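PDB 5WCM: Blr6230 protein from Bradyrhizobium diazoefficiens, which is a subclass B3 metallo-beta-lactamase, a zinc enzyme that hydrolyses beta-lactam antibiotics and is held here with a sulfonamide inhibitor. Local coordinates for residues His70-His75 with Pro144-Gly149. Residues are numbered along the deposited sequence; the frame is centred on the assembly and turned at random.
With ZN (zinc ion), chain C; ZN (zinc ion), chain D; 4NZ (4-nitrobenzenesulfonamide), chain I.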
ATOM      1  N   HIS A  70      -0.552  -3.031   3.645  1.00 10.47           N
ATOM      2  CA  HIS A  70      -0.075  -4.254   4.312  1.00  9.82           C
ATOM      3  C   HIS A  70       0.908  -3.950   5.409  1.00 10.00           C
ATOM      4  O   HIS A  70       1.596  -2.927   5.394  1.00 10.38           O
ATOM      5  CB  HIS A  70       0.529  -5.256   3.317  1.00 11.33           C
ATOM      6  CG  HIS A  70       1.902  -4.899   2.815  1.00 10.75           C
ATOM      7  ND1 HIS A  70       2.119  -4.210   1.640  1.00 11.37           N
ATOM      8  CD2 HIS A  70       3.133  -5.186   3.311  1.00 11.11           C
ATOM      9  CE1 HIS A  70       3.425  -4.091   1.442  1.00 11.29           C
ATOM     10  NE2 HIS A  70       4.068  -4.676   2.443  1.00 11.09           N
ATOM     11  N   ALA A  71       0.996  -4.875   6.351  1.00 10.16           N
ATOM     12  CA  ALA A  71       1.613  -4.585   7.643  1.00 10.51           C
ATOM     13  C   ALA A  71       3.082  -5.004   7.708  1.00 11.06           C
ATOM     14  O   ALA A  71       3.434  -5.898   8.477  1.00 14.25           O
ATOM     15  CB  ALA A  71       0.804  -5.261   8.734  1.00 11.62           C
ATOM     16  N   HIS A  72       3.908  -4.347   6.903  1.00 10.12           N
ATOM     17  CA  HIS A  72       5.374  -4.406   7.011  1.00 10.18           C
ATOM     18  C   HIS A  72       5.898  -3.065   7.445  1.00  9.87           C
ATOM     19  O   HIS A  72       5.274  -2.045   7.135  1.00  9.68           O
ATOM     20  CB  HIS A  72       6.037  -4.838   5.702  1.00 10.55           C
ATOM     21  CG  HIS A  72       5.770  -6.261   5.314  1.00 10.73           C
ATOM     22  ND1 HIS A  72       5.863  -6.703   4.006  1.00 11.24           N
ATOM     23  CD2 HIS A  72       5.398  -7.334   6.054  1.00 11.44           C
ATOM     24  CE1 HIS A  72       5.572  -7.991   3.972  1.00 11.42           C
ATOM     25  NE2 HIS A  72       5.279  -8.395   5.194  1.00 11.94           N
ATOM     26  N   LEU A  73       7.033  -3.072   8.151  1.00  9.99           N
ATOM     27  CA  LEU A  73       7.584  -1.875   8.791  1.00  9.82           C
ATOM     28  C   LEU A  73       7.812  -0.685   7.865  1.00 10.41           C
ATOM     29  O   LEU A  73       7.773   0.449   8.312  1.00 10.75           O
ATOM     30  CB  LEU A  73       8.870  -2.176   9.568  1.00 11.91           C
ATOM     31  CG  LEU A  73      10.181  -2.209   8.806  1.00 12.63           C
ATOM     32  CD1 LEU A  73      11.378  -2.101   9.751  1.00 12.85           C
ATOM     33  CD2 LEU A  73      10.277  -3.472   7.973  1.00 14.47           C
ATOM     34  N   ASP A  74       8.088  -0.954   6.592  1.00  9.93           N
ATOM     35  CA  ASP A  74       8.330   0.117   5.637  1.00 10.87           C
ATOM     36  C   ASP A  74       7.048   0.866   5.236  1.00 10.62           C
ATOM     37  O   ASP A  74       7.129   1.892   4.563  1.00 10.62           O
ATOM     38  CB  ASP A  74       9.116  -0.376   4.425  1.00 11.12           C
ATOM     39  CG  ASP A  74       8.444  -1.530   3.682  1.00 11.43           C
ATOM     40  OD1 ASP A  74       7.789  -2.409   4.310  1.00 11.90           O
ATOM     41  OD2 ASP A  74       8.579  -1.556   2.424  1.00 12.28           O
ATOM     42  N   HIS A  75       5.887   0.327   5.623  1.00  9.88           N
ATOM     43  CA  HIS A  75       4.583   0.991   5.419  1.00  9.87           C
ATOM     44  C   HIS A  75       3.870   1.362   6.698  1.00 10.02           C
ATOM     45  O   HIS A  75       2.962   2.184   6.673  1.00 11.14           O
ATOM     46  CB  HIS A  75       3.685   0.105   4.544  1.00  9.60           C
ATOM     47  CG  HIS A  75       4.396  -0.384   3.335  1.00  9.84           C
ATOM     48  ND1 HIS A  75       4.789   0.453   2.324  1.00 10.10           N
ATOM     49  CD2 HIS A  75       4.958  -1.590   3.065  1.00 10.74           C
ATOM     50  CE1 HIS A  75       5.523  -0.226   1.457  1.00  9.93           C
ATOM     51  NE2 HIS A  75       5.645  -1.477   1.877  1.00 11.16           N
ATOM     52  N   PRO A 144      -4.531 -11.084  -0.344  1.00 12.71           N
ATOM     53  CA  PRO A 144      -3.463 -11.613   0.485  1.00 13.25           C
ATOM     54  C   PRO A 144      -2.359 -12.310  -0.303  1.00 12.35           C
ATOM     55  O   PRO A 144      -2.482 -12.603  -1.503  1.00 13.38           O
ATOM     56  CB  PRO A 144      -4.192 -12.617   1.384  1.00 13.99           C
ATOM     57  CG  PRO A 144      -5.318 -13.082   0.533  1.00 14.28           C
ATOM     58  CD  PRO A 144      -5.780 -11.845  -0.158  1.00 13.92           C
ATOM     59  N   GLY A 145      -1.271 -12.585   0.403  1.00 12.05           N
ATOM     60  CA  GLY A 145      -0.089 -13.245  -0.141  1.00 13.06           C
ATOM     61  C   GLY A 145       1.131 -12.552   0.401  1.00 12.58           C
ATOM     62  O   GLY A 145       1.888 -13.098   1.206  1.00 12.86           O
ATOM     63  N   HIS A 146       1.322 -11.312  -0.042  1.00 11.98           N
ATOM     64  CA  HIS A 146       2.469 -10.538   0.426  1.00 12.35           C
ATOM     65  C   HIS A 146       2.410 -10.347   1.946  1.00 11.73           C
ATOM     66  O   HIS A 146       3.452 -10.357   2.604  1.00 11.54           O
ATOM     67  CB  HIS A 146       2.557  -9.228  -0.340  1.00 12.16           C
ATOM     68  CG  HIS A 146       3.740  -8.401   0.030  1.00 11.89           C
ATOM     69  ND1 HIS A 146       4.979  -8.560  -0.547  1.00 13.01           N
ATOM     70  CD2 HIS A 146       3.877  -7.428   0.958  1.00 11.47           C
ATOM     71  CE1 HIS A 146       5.826  -7.715   0.011  1.00 12.39           C
ATOM     72  NE2 HIS A 146       5.181  -7.001   0.920  1.00 12.58           N
ATOM     73  N   SER A 147       1.197 -10.196   2.466  1.00 11.43           N
ATOM     74  CA  SER A 147       0.935 -10.322   3.898  1.00 10.97           C
ATOM     75  C   SER A 147      -0.413 -11.053   4.012  1.00 11.35           C
ATOM     76  O   SER A 147      -1.182 -11.067   3.054  1.00 12.10           O
ATOM     77  CB  SER A 147       0.918  -8.962   4.610  1.00 12.24           C
ATOM     78  OG  SER A 147      -0.263  -8.266   4.281  1.00 12.42           O
ATOM     79  N   PRO A 148      -0.732 -11.621   5.190  1.00 11.68           N
ATOM     80  CA  PRO A 148      -1.979 -12.399   5.260  1.00 12.68           C
ATOM     81  C   PRO A 148      -3.237 -11.541   5.144  1.00 13.03           C
ATOM     82  O   PRO A 148      -4.271 -12.047   4.720  1.00 14.10           O
ATOM     83  CB  PRO A 148      -1.899 -13.093   6.623  1.00 14.62           C
ATOM     84  CG  PRO A 148      -0.885 -12.344   7.392  1.00 14.59           C
ATOM     85  CD  PRO A 148       0.082 -11.777   6.402  1.00 12.44           C
ATOM     86  N   GLY A 149      -3.127 -10.266   5.510  1.00 11.63           N
ATOM     87  CA  GLY A 149      -4.241  -9.312   5.443  1.00 11.45           C
ATOM     88  C   GLY A 149      -4.091  -8.180   4.443  1.00 11.78           C
ATOM     89  O   GLY A 149      -4.755  -7.165   4.568  1.00 11.93           O
TER
HETATM   90 ZN    ZN C 301       5.897  -5.600   2.248  1.00 11.48          ZN
HETATM   91 ZN    ZN D 302       7.276  -2.606   1.312  1.00 12.17          ZN
HETATM   92  S   4NZ I 307       8.611  -5.364   1.071  0.60 11.25           S
HETATM   93  C1  4NZ I 307      11.993  -5.189   4.012  0.60 16.29           C
HETATM   94  N1  4NZ I 307       7.388  -4.539   1.506  0.60 10.42           N
HETATM   95  O1  4NZ I 307       9.098  -4.805  -0.145  0.60 12.85           O
HETATM   96  C2  4NZ I 307      10.777  -4.645   4.381  0.60 16.09           C
HETATM   97  O2  4NZ I 307       8.204  -6.731   1.033  0.60 11.31           O
HETATM   98  C3  4NZ I 307       9.724  -4.696   3.482  0.60 14.19           C
HETATM   99  C4  4NZ I 307       9.921  -5.268   2.239  0.60 14.47           C
HETATM  100  C5  4NZ I 307      11.140  -5.827   1.891  0.60 15.89           C
HETATM  101  C6  4NZ I 307      12.183  -5.801   2.792  0.60 15.79           C
HETATM  102  N7  4NZ I 307      13.152  -5.000   4.891  0.60 18.41           N
HETATM  103  O12 4NZ I 307      13.015  -4.322   5.892  0.60 20.19           O
HETATM  104  O13 4NZ I 307      14.203  -5.543   4.584  0.60 22.96           O
HETATM  105  O   HOH W   1       4.445 -11.074   5.061  1.00 12.52           O
HETATM  106  O   HOH W   2       7.351  -4.296   2.345  0.40 11.47           O
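With CG swung anti to the backbone N (chi1 -177°), H146 reaches across to H70, whose CG is tucked between N and the carbonyl carbon (chi1 75°); both imidazoles thereby present NE2 to one zinc ion. H70-H75 spells HAHLDH, the HxHxDH motif of the metallo-beta-lactamase fold, and H146 comes from the loop between strands 136-142 and 151-159. H72 is the third histidine, using ND1 at 2.1 Å from the zinc ion. The H146 edge addresses the H70 face, planes at 76°, with H146 CD2 3.3 Å from H70 CD2. Histidine suits all three places because one nitrogen can bind metal while the other donates a hydrogen bond: H70 ND1 is tied to the carbonyl of C170 and H146 ND1 to that of T173, which fixes the ring rotations and probably strengthens zinc binding. S147, small enough to set OG 3.3 Å from H70 CB, hydrogen-bonds D96, whose carboxylate also takes the A71 amide, joining both loops in a second shell. The second zinc ion takes D74 OD2 at 2.0 Å and H75 NE2 at 2.1 Å, with H211 completing the protein ligands. The short D74 carboxylate supplies an oxygen where the first site has only histidine nitrogens from the protein. Sulfonamide N1 and a water O are modelled less than 1 Å apart between the metals, presumably alternating in the place usually given to the nucleophilic water or hydroxide. H72 exchanges its nitrogens: at the ring edge, in plane, NE2 donates to a water at 2.8 Å, which donates to H146 O at 2.7 Å.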